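Local coordinates for cyanate lyase C-terminal domain-containing protein (Tetranychus urticae, PDB 5UK3) that probably catalyses the reaction of cyanate with bicarbonate that yields ammonia and carbon dioxide, as cyanases do, at residues 22-30 against 71-81; 31-42 against 63-72. One frame throughout, in Å; residues are numbered along the deposited sequence.

Both contacts belong to the helical N-terminal domain, related to the helix-turn-helix family. Interaction 2 is nested in the chain inside the loop closed by interaction 1; their centres lie about 9 Å apart, and about 19 Å (interaction 1) and 17 Å (interaction 2) from the centre of the chain. They share L71 and G72, where the chain leaves helix 61-70: L71 packs on helix 23-31 in one contact and on M38 in the other. K28 NZ also comes within 2.8 Å of L33 O, bringing the two contacts together. E118 of the second subunit pairs with K28 and accepts from Y35 N, tying this domain to the second subunit; in cyanases the catalytic residues lie in the C-terminal domain.

Interaction 1 of 2, residues 22-30 against 71-81; sequences NQFIKAKES and LGISHEYANEL
F24 reaches from helix 23-30 and packs its ring among L71, I73, Y77, E80 and L81. With CG anti to the carbonyl carbon (chi1 -60°), the ring points across to the other segment. F24 CB passes L71 CD1 at 4.2 Å, and the same leucine methyl sits near the ring plane beside F24 CD1. Farther out, F24 CD1 and CE1 meet I73 CD1, which approaches obliquely. At the tip, F24 CZ points at Y77 O, 3.8 Å away and in the ring plane. Along the other side, F24 CE2 lies 3.9 Å from E80 OE2, the carboxylate plane being turned 68° from the ring. One face is covered by L81, whose CD2 stands 3.8 Å from the ring centroid and 15° off its normal, a CH-pi contact. Replacing F24 with an alanine would probably open a gap between L81 and I73 and leave the L81 methyls without their aromatic partner. One turn on, A27 CB touches I73 CG2 at 3.8 Å, and K28 CB meets L71 CD2 at 3.7 Å, while the K28 ammonium leads away to a salt bridge with E118 of the second subunit. Helix 46-53 adds L53 against F24 and V52 against L81; I67 of helix 61-70 also packs on L81, and M38 of helix 35-42 on L71.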
loop_
_atom_site.group_PDB
_atom_site.type_symbol
_atom_site.label_atom_id
_atom_site.label_comp_id
_atom_site.label_asym_id
_atom_site.label_seq_id
_atom_site.Cartn_x
_atom_site.Cartn_y
_atom_site.Cartn_z
ATOM N N ASN I 22 -28.825 -10.932 4.308
ATOM C CA ASN I 22 -29.472 -10.399 3.048
ATOM C C ASN I 22 -30.769 -11.109 2.607
ATOM O O ASN I 22 -31.697 -10.428 2.147
ATOM C CB ASN I 22 -28.488 -10.317 1.862
ATOM C CG ASN I 22 -28.780 -9.128 0.915
ATOM O OD1 ASN I 22 -28.859 -7.970 1.341
ATOM N ND2 ASN I 22 -28.940 -9.422 -0.385
ATOM N N GLN I 23 -30.849 -12.440 2.734
ATOM C CA GLN I 23 -32.172 -13.117 2.746
ATOM C C GLN I 23 -33.017 -12.652 3.955
ATOM O O GLN I 23 -34.244 -12.567 3.870
ATOM C CB GLN I 23 -32.075 -14.652 2.786
ATOM N N PHE I 24 -32.335 -12.365 5.069
ATOM C CA PHE I 24 -32.970 -11.871 6.284
ATOM C C PHE I 24 -33.372 -10.402 6.153
ATOM O O PHE I 24 -34.499 -10.028 6.514
ATOM C CB PHE I 24 -32.058 -12.066 7.471
ATOM C CG PHE I 24 -31.703 -13.491 7.719
ATOM C CD1 PHE I 24 -32.544 -14.314 8.425
ATOM C CD2 PHE I 24 -30.520 -14.013 7.229
ATOM C CE1 PHE I 24 -32.226 -15.647 8.627
ATOM C CE2 PHE I 24 -30.185 -15.347 7.427
ATOM C CZ PHE I 24 -31.051 -16.168 8.128
ATOM N N ILE I 25 -32.467 -9.579 5.637
ATOM C CA ILE I 25 -32.808 -8.186 5.355
ATOM C C ILE I 25 -33.993 -8.053 4.392
ATOM O O ILE I 25 -34.908 -7.261 4.659
ATOM C CB ILE I 25 -31.620 -7.346 4.823
ATOM C CG1 ILE I 25 -30.492 -7.248 5.872
ATOM C CG2 ILE I 25 -32.104 -5.933 4.467
ATOM C CD1 ILE I 25 -29.185 -6.689 5.323
ATOM N N LYS I 26 -33.987 -8.804 3.296
ATOM C CA LYS I 26 -35.092 -8.743 2.322
ATOM C C LYS I 26 -36.404 -9.059 3.016
ATOM O O LYS I 26 -37.429 -8.399 2.764
ATOM C CB LYS I 26 -34.872 -9.722 1.142
ATOM N N ALA I 27 -36.371 -10.085 3.867
ATOM C CA ALA I 27 -37.555 -10.524 4.627
ATOM C C ALA I 27 -38.054 -9.448 5.571
ATOM O O ALA I 27 -39.265 -9.248 5.697
ATOM C CB ALA I 27 -37.248 -11.800 5.391
ATOM N N LYS I 28 -37.123 -8.737 6.202
ATOM C CA LYS I 28 -37.455 -7.635 7.102
ATOM C C LYS I 28 -38.128 -6.456 6.392
ATOM O O LYS I 28 -39.106 -5.907 6.887
ATOM C CB LYS I 28 -36.198 -7.147 7.813
ATOM C CG LYS I 28 -36.394 -5.850 8.576
ATOM C CD LYS I 28 -35.072 -5.300 9.067
ATOM C CE LYS I 28 -35.198 -3.834 9.422
ATOM N NZ LYS I 28 -35.587 -3.020 8.242
ATOM N N GLU I 29 -37.604 -6.079 5.231
ATOM C CA GLU I 29 -38.173 -4.972 4.426
ATOM C C GLU I 29 -39.624 -5.264 3.970
ATOM O O GLU I 29 -40.496 -4.408 4.133
ATOM C CB GLU I 29 -37.244 -4.552 3.259
ATOM C CG GLU I 29 -35.867 -4.084 3.729
ATOM C CD GLU I 29 -34.910 -3.820 2.587
ATOM O OE1 GLU I 29 -35.382 -3.544 1.463
ATOM O OE2 GLU I 29 -33.685 -3.853 2.800
ATOM N N SER I 30 -39.889 -6.491 3.498
ATOM C CA SER I 30 -41.261 -6.983 3.189
ATOM C C SER I 30 -42.297 -6.747 4.284
ATOM O O SER I 30 -43.392 -6.261 4.005
ATOM C CB SER I 30 -41.256 -8.493 2.897
ATOM O OG SER I 30 -40.689 -8.758 1.629
ATOM N N LEU I 71 -39.536 -12.548 11.319
ATOM C CA LEU I 71 -39.517 -12.346 9.883
ATOM C C LEU I 71 -40.433 -13.379 9.223
ATOM O O LEU I 71 -41.023 -14.277 9.876
ATOM C CB LEU I 71 -38.111 -12.519 9.379
ATOM C CG LEU I 71 -37.055 -11.601 10.042
ATOM C CD1 LEU I 71 -35.635 -11.997 9.668
ATOM C CD2 LEU I 71 -37.279 -10.147 9.678
ATOM N N GLY I 72 -40.619 -13.268 7.928
ATOM C CA GLY I 72 -41.483 -14.268 7.231
ATOM C C GLY I 72 -40.987 -15.699 7.234
ATOM O O GLY I 72 -41.771 -16.609 7.037
ATOM N N ILE I 73 -39.698 -15.885 7.480
ATOM C CA ILE I 73 -38.957 -17.038 6.965
ATOM C C ILE I 73 -39.028 -18.348 7.744
ATOM O O ILE I 73 -39.486 -18.387 8.882
ATOM C CB ILE I 73 -37.460 -16.717 6.759
ATOM C CG1 ILE I 73 -36.812 -16.335 8.048
ATOM C CG2 ILE I 73 -37.268 -15.595 5.748
ATOM C CD1 ILE I 73 -35.327 -16.231 7.916
ATOM N N SER I 74 -38.625 -19.416 7.071
ATOM C CA SER I 74 -38.656 -20.756 7.620
ATOM C C SER I 74 -37.607 -21.010 8.682
ATOM O O SER I 74 -36.525 -20.446 8.647
ATOM C CB SER I 74 -38.521 -21.781 6.502
ATOM O OG SER I 74 -38.674 -23.090 7.005
ATOM N N HIS I 75 -37.934 -21.890 9.615
ATOM C CA HIS I 75 -37.036 -22.234 10.700
ATOM C C HIS I 75 -35.799 -22.916 10.155
ATOM O O HIS I 75 -34.783 -22.997 10.826
ATOM C CB HIS I 75 -37.734 -23.098 11.746
ATOM C CG HIS I 75 -38.297 -24.372 11.205
ATOM N ND1 HIS I 75 -39.557 -24.453 10.656
ATOM C CD2 HIS I 75 -37.777 -25.619 11.138
ATOM C CE1 HIS I 75 -39.786 -25.693 10.268
ATOM N NE2 HIS I 75 -38.723 -26.422 10.550
ATOM N N GLU I 76 -35.890 -23.414 8.933
ATOM C CA GLU I 76 -34.763 -24.095 8.326
ATOM C C GLU I 76 -33.565 -23.163 8.220
ATOM O O GLU I 76 -32.441 -23.590 8.442
ATOM C CB GLU I 76 -35.162 -24.685 6.986
ATOM C CG GLU I 76 -36.231 -25.752 7.134
ATOM C CD GLU I 76 -35.811 -26.864 8.074
ATOM O OE1 GLU I 76 -36.686 -27.613 8.544
ATOM O OE2 GLU I 76 -34.602 -26.994 8.343
ATOM N N TYR I 77 -33.797 -21.897 7.893
ATOM C CA TYR I 77 -32.679 -20.882 7.852
ATOM C C TYR I 77 -32.029 -20.513 9.171
ATOM O O TYR I 77 -31.001 -19.833 9.181
ATOM C CB TYR I 77 -33.109 -19.588 7.126
ATOM C CG TYR I 77 -33.619 -19.969 5.743
ATOM C CD1 TYR I 77 -32.782 -20.679 4.840
ATOM C CD2 TYR I 77 -34.953 -19.792 5.392
ATOM C CE1 TYR I 77 -33.238 -21.134 3.613
ATOM C CE2 TYR I 77 -35.418 -20.226 4.158
ATOM C CZ TYR I 77 -34.554 -20.890 3.267
ATOM O OH TYR I 77 -34.998 -21.308 2.037
ATOM N N ALA I 78 -32.605 -20.949 10.286
ATOM C CA ALA I 78 -32.044 -20.642 11.603
ATOM C C ALA I 78 -30.577 -21.050 11.766
ATOM O O ALA I 78 -29.839 -20.369 12.440
ATOM C CB ALA I 78 -32.889 -21.272 12.691
ATOM N N ASN I 79 -30.156 -22.139 11.133
ATOM C CA ASN I 79 -28.747 -22.548 11.134
ATOM C C ASN I 79 -27.727 -21.473 10.788
ATOM O O ASN I 79 -26.659 -21.436 11.399
ATOM C CB ASN I 79 -28.506 -23.744 10.182
ATOM C CG ASN I 79 -28.380 -25.066 10.929
ATOM O OD1 ASN I 79 -28.107 -25.106 12.131
ATOM N ND2 ASN I 79 -28.562 -26.178 10.203
ATOM N N GLU I 80 -28.006 -20.670 9.761
ATOM C CA GLU I 80 -27.053 -19.657 9.284
ATOM C C GLU I 80 -26.764 -18.585 10.328
ATOM O O GLU I 80 -25.642 -18.089 10.414
ATOM C CB GLU I 80 -27.569 -18.980 8.014
ATOM C CG GLU I 80 -27.590 -19.861 6.766
ATOM C CD GLU I 80 -28.470 -19.267 5.673
ATOM O OE1 GLU I 80 -29.368 -19.969 5.171
ATOM O OE2 GLU I 80 -28.286 -18.059 5.361
ATOM N N LEU I 81 -27.780 -18.257 11.117
ATOM C CA LEU I 81 -27.637 -17.311 12.217
ATOM C C LEU I 81 -26.827 -17.838 13.393
ATOM O O LEU I 81 -26.386 -17.070 14.235
ATOM C CB LEU I 81 -29.002 -16.897 12.705
ATOM C CG LEU I 81 -29.925 -16.205 11.689
ATOM C CD1 LEU I 81 -31.293 -15.960 12.332
ATOM C CD2 LEU I 81 -29.365 -14.899 11.185
#

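Interaction 2 of 2, residues 31-42 against 63-72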
loop_
_atom_site.group_PDB
_atom_site.type_symbol
_atom_site.label_atom_id
_atom_site.label_comp_id
_atom_site.label_asym_id
_atom_site.label_seq_id
_atom_site.Cartn_x
_atom_site.Cartn_y
_atom_site.Cartn_z
ATOM N N LYS I 31 -41.942 -7.117 5.510
ATOM C CA LYS I 31 -42.827 -6.973 6.661
ATOM C C LYS I 31 -42.987 -5.529 7.166
ATOM O O LYS I 31 -43.887 -5.262 7.972
ATOM C CB LYS I 31 -42.341 -7.860 7.824
ATOM C CG LYS I 31 -42.303 -9.352 7.529
ATOM C CD LYS I 31 -43.711 -9.912 7.547
ATOM C CE LYS I 31 -43.803 -11.402 7.238
ATOM N NZ LYS I 31 -44.166 -12.186 8.466
ATOM N N GLY I 32 -42.113 -4.620 6.731
ATOM C CA GLY I 32 -42.119 -3.232 7.213
ATOM C C GLY I 32 -41.616 -3.085 8.649
ATOM O O GLY I 32 -42.021 -2.166 9.353
ATOM N N LEU I 33 -40.757 -4.015 9.078
ATOM C CA LEU I 33 -40.169 -4.012 10.420
ATOM C C LEU I 33 -38.932 -3.135 10.514
ATOM O O LEU I 33 -38.085 -3.145 9.604
ATOM C CB LEU I 33 -39.756 -5.424 10.812
ATOM C CG LEU I 33 -40.870 -6.328 11.333
ATOM C CD1 LEU I 33 -40.403 -7.774 11.339
ATOM C CD2 LEU I 33 -41.304 -5.906 12.740
ATOM N N THR I 34 -38.828 -2.352 11.586
ATOM C CA THR I 34 -37.613 -1.604 11.840
ATOM C C THR I 34 -36.706 -2.444 12.742
ATOM O O THR I 34 -37.170 -3.361 13.400
ATOM C CB THR I 34 -37.885 -0.260 12.517
ATOM O OG1 THR I 34 -38.538 -0.477 13.762
ATOM C CG2 THR I 34 -38.718 0.629 11.633
ATOM N N TYR I 35 -35.398 -2.164 12.707
ATOM C CA TYR I 35 -34.433 -2.855 13.555
ATOM C C TYR I 35 -34.820 -2.618 15.014
ATOM O O TYR I 35 -34.792 -3.548 15.804
ATOM C CB TYR I 35 -33.008 -2.405 13.265
ATOM C CG TYR I 35 -32.441 -2.769 11.917
ATOM C CD1 TYR I 35 -32.060 -4.100 11.608
ATOM C CD2 TYR I 35 -32.257 -1.792 10.948
ATOM C CE1 TYR I 35 -31.532 -4.468 10.359
ATOM C CE2 TYR I 35 -31.714 -2.119 9.719
ATOM C CZ TYR I 35 -31.340 -3.481 9.420
ATOM O OH TYR I 35 -30.757 -3.730 8.172
ATOM N N GLN I 36 -35.203 -1.386 15.353
ATOM C CA GLN I 36 -35.763 -1.068 16.689
ATOM C C GLN I 36 -36.885 -2.000 17.125
ATOM O O GLN I 36 -36.838 -2.602 18.188
ATOM C CB GLN I 36 -36.320 0.354 16.656
ATOM C CG GLN I 36 -36.936 0.885 17.955
ATOM C CD GLN I 36 -35.897 1.082 19.022
ATOM O OE1 GLN I 36 -35.269 2.145 19.092
ATOM N NE2 GLN I 36 -35.647 0.038 19.810
ATOM N N GLN I 37 -37.898 -2.130 16.273
ATOM C CA GLN I 37 -39.026 -3.011 16.549
ATOM C C GLN I 37 -38.580 -4.442 16.814
ATOM O O GLN I 37 -39.025 -5.059 17.785
ATOM C CB GLN I 37 -40.061 -2.997 15.408
ATOM C CG GLN I 37 -40.934 -1.737 15.388
ATOM C CD GLN I 37 -41.614 -1.469 14.041
ATOM O OE1 GLN I 37 -41.532 -2.277 13.091
ATOM N NE2 GLN I 37 -42.278 -0.324 13.945
ATOM N N MET I 38 -37.745 -4.987 15.932
ATOM C CA MET I 38 -37.301 -6.378 16.082
ATOM C C MET I 38 -36.626 -6.590 17.435
ATOM O O MET I 38 -36.763 -7.617 18.042
ATOM C CB MET I 38 -36.361 -6.768 14.938
ATOM C CG MET I 38 -37.057 -6.961 13.620
ATOM S SD MET I 38 -35.919 -7.602 12.385
ATOM C CE MET I 38 -35.578 -9.272 12.982
ATOM N N ALA I 39 -35.799 -5.634 17.805
ATOM C CA ALA I 39 -35.015 -5.725 19.019
ATOM C C ALA I 39 -35.903 -5.706 20.239
ATOM O O ALA I 39 -35.679 -6.438 21.172
ATOM C CB ALA I 39 -34.031 -4.574 19.067
ATOM N N GLN I 40 -36.922 -4.869 20.217
ATOM C CA GLN I 40 -37.813 -4.789 21.337
ATOM C C GLN I 40 -38.646 -6.031 21.471
ATOM O O GLN I 40 -38.939 -6.435 22.579
ATOM C CB GLN I 40 -38.667 -3.573 21.196
ATOM C CG GLN I 40 -39.280 -3.009 22.444
ATOM C CD GLN I 40 -39.564 -1.523 22.217
ATOM O OE1 GLN I 40 -39.149 -0.916 21.177
ATOM N NE2 GLN I 40 -40.303 -0.920 23.155
ATOM N N LEU I 41 -39.066 -6.617 20.364
ATOM C CA LEU I 41 -39.862 -7.833 20.428
ATOM C C LEU I 41 -39.059 -8.992 20.988
ATOM O O LEU I 41 -39.565 -9.801 21.746
ATOM C CB LEU I 41 -40.426 -8.190 19.062
ATOM C CG LEU I 41 -41.424 -7.181 18.513
ATOM C CD1 LEU I 41 -41.804 -7.562 17.093
ATOM C CD2 LEU I 41 -42.651 -7.135 19.403
ATOM N N LEU I 42 -37.800 -9.062 20.589
ATOM C CA LEU I 42 -36.913 -10.125 21.012
ATOM C C LEU I 42 -36.151 -9.889 22.314
ATOM O O LEU I 42 -35.477 -10.790 22.790
ATOM C CB LEU I 42 -35.916 -10.415 19.887
ATOM C CG LEU I 42 -36.601 -10.934 18.594
ATOM C CD1 LEU I 42 -35.737 -10.792 17.376
ATOM C CD2 LEU I 42 -36.983 -12.381 18.733
ATOM N N LEU I 63 -32.855 -18.274 19.951
ATOM C CA LEU I 63 -33.083 -16.956 19.390
ATOM C C LEU I 63 -33.207 -17.011 17.875
ATOM O O LEU I 63 -34.002 -16.287 17.263
ATOM C CB LEU I 63 -31.975 -15.968 19.778
ATOM C CG LEU I 63 -32.324 -14.494 19.501
ATOM C CD1 LEU I 63 -33.281 -13.986 20.532
ATOM C CD2 LEU I 63 -31.086 -13.621 19.449
ATOM N N ALA I 64 -32.376 -17.818 17.240
ATOM C CA ALA I 64 -32.434 -17.958 15.787
ATOM C C ALA I 64 -33.837 -18.340 15.325
ATOM O O ALA I 64 -34.328 -17.765 14.338
ATOM C CB ALA I 64 -31.399 -18.958 15.311
ATOM N N HIS I 65 -34.460 -19.319 15.994
ATOM C CA HIS I 65 -35.837 -19.729 15.633
ATOM C C HIS I 65 -36.803 -18.560 15.772
ATOM O O HIS I 65 -37.588 -18.276 14.890
ATOM C CB HIS I 65 -36.354 -20.911 16.459
ATOM C CG HIS I 65 -35.783 -22.239 16.076
ATOM N ND1 HIS I 65 -35.747 -22.693 14.772
ATOM C CD2 HIS I 65 -35.293 -23.249 16.840
ATOM C CE1 HIS I 65 -35.213 -23.902 14.739
ATOM N NE2 HIS I 65 -34.925 -24.260 15.980
ATOM N N ARG I 66 -36.679 -17.850 16.860
ATOM C CA ARG I 66 -37.503 -16.661 17.100
ATOM C C ARG I 66 -37.316 -15.538 16.082
ATOM O O ARG I 66 -38.286 -14.903 15.701
ATOM C CB ARG I 66 -37.233 -16.100 18.498
ATOM C CG ARG I 66 -38.170 -16.613 19.527
ATOM C CD ARG I 66 -37.951 -15.903 20.758
ATOM N NE ARG I 66 -38.792 -14.750 20.942
ATOM C CZ ARG I 66 -38.647 -13.927 21.956
ATOM N NH1 ARG I 66 -39.428 -12.866 22.056
ATOM N NH2 ARG I 66 -37.734 -14.186 22.914
ATOM N N ILE I 67 -36.075 -15.296 15.662
ATOM C CA ILE I 67 -35.819 -14.342 14.579
ATOM C C ILE I 67 -36.574 -14.779 13.321
ATOM O O ILE I 67 -37.225 -13.984 12.669
ATOM C CB ILE I 67 -34.293 -14.184 14.296
ATOM C CG1 ILE I 67 -33.647 -13.399 15.418
ATOM C CG2 ILE I 67 -34.028 -13.465 12.984
ATOM C CD1 ILE I 67 -32.138 -13.548 15.504
ATOM N N CYS I 68 -36.465 -16.053 12.983
ATOM C CA CYS I 68 -37.143 -16.548 11.819
ATOM C C CYS I 68 -38.653 -16.309 11.840
ATOM O O CYS I 68 -39.260 -16.038 10.833
ATOM C CB CYS I 68 -36.803 -18.032 11.619
ATOM S SG CYS I 68 -35.059 -18.308 11.205
ATOM N N ASP I 69 -39.285 -16.530 12.963
ATOM C CA ASP I 69 -40.710 -16.280 13.078
ATOM C C ASP I 69 -41.080 -14.843 12.967
ATOM O O ASP I 69 -42.173 -14.523 12.513
ATOM C CB ASP I 69 -41.072 -16.692 14.527
ATOM C CG ASP I 69 -41.301 -18.180 14.712
ATOM O OD1 ASP I 69 -41.073 -18.904 13.712
ATOM O OD2 ASP I 69 -41.613 -18.604 15.891
ATOM N N THR I 70 -40.249 -14.001 13.549
ATOM C CA THR I 70 -40.481 -12.584 13.546
ATOM C C THR I 70 -40.484 -12.063 12.107
ATOM O O THR I 70 -41.368 -11.277 11.732
ATOM C CB THR I 70 -39.403 -11.894 14.355
ATOM O OG1 THR I 70 -39.406 -12.435 15.682
ATOM C CG2 THR I 70 -39.642 -10.394 14.406
ATOM N N LEU I 71 -39.536 -12.548 11.319
ATOM C CA LEU I 71 -39.517 -12.346 9.883
ATOM C C LEU I 71 -40.433 -13.379 9.223
ATOM O O LEU I 71 -41.023 -14.277 9.876
ATOM C CB LEU I 71 -38.111 -12.519 9.379
ATOM C CG LEU I 71 -37.055 -11.601 10.042
ATOM C CD1 LEU I 71 -35.635 -11.997 9.668
ATOM C CD2 LEU I 71 -37.279 -10.147 9.678
ATOM N N GLY I 72 -40.619 -13.268 7.928
ATOM C CA GLY I 72 -41.483 -14.268 7.231
ATOM C C GLY I 72 -40.987 -15.699 7.234
ATOM O O GLY I 72 -41.771 -16.609 7.037
#
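Two helices of the helix-turn-helix-type N-terminal domain, 35-42 and 63-70, meet chiefly through L42, M38, R66, I67 and T70; their short axes come within 11.0 Å at their closest, with N-to-C directions 132° apart. L42 forks over its partner helix: CD1 touches I67 CG1 at 3.9 Å, while CD2 lies over one face of the R66 guanidinium, offset toward its rim and 3.7 Å from R66 NE. The L42 and R66 side chains run alongside one another, pointing opposite ways. Nearer the other end, M38 bends at its last torsion (chi3 68°) and lays CE on L71 CD2 at 3.8 Å. The T70 methyl CG2, on the far side of CB from the backbone N, lies 4.1 Å from L33 CD1, while the T70 hydroxyl donates back to R66 O at 2.7 Å. T70 N reaches that same carbonyl oxygen from the opposite face, so two donors grip it. At the start of helix 35-42, the N-cap T34 and Q37 in the first turn form a capping box: Q37 N donates to T34 OG1, and T34 N to Q37 OE1. Between the two helices the contact is thus apolar packing plus the flat face of R66, while T70's hydroxyl is satisfied within its own helix.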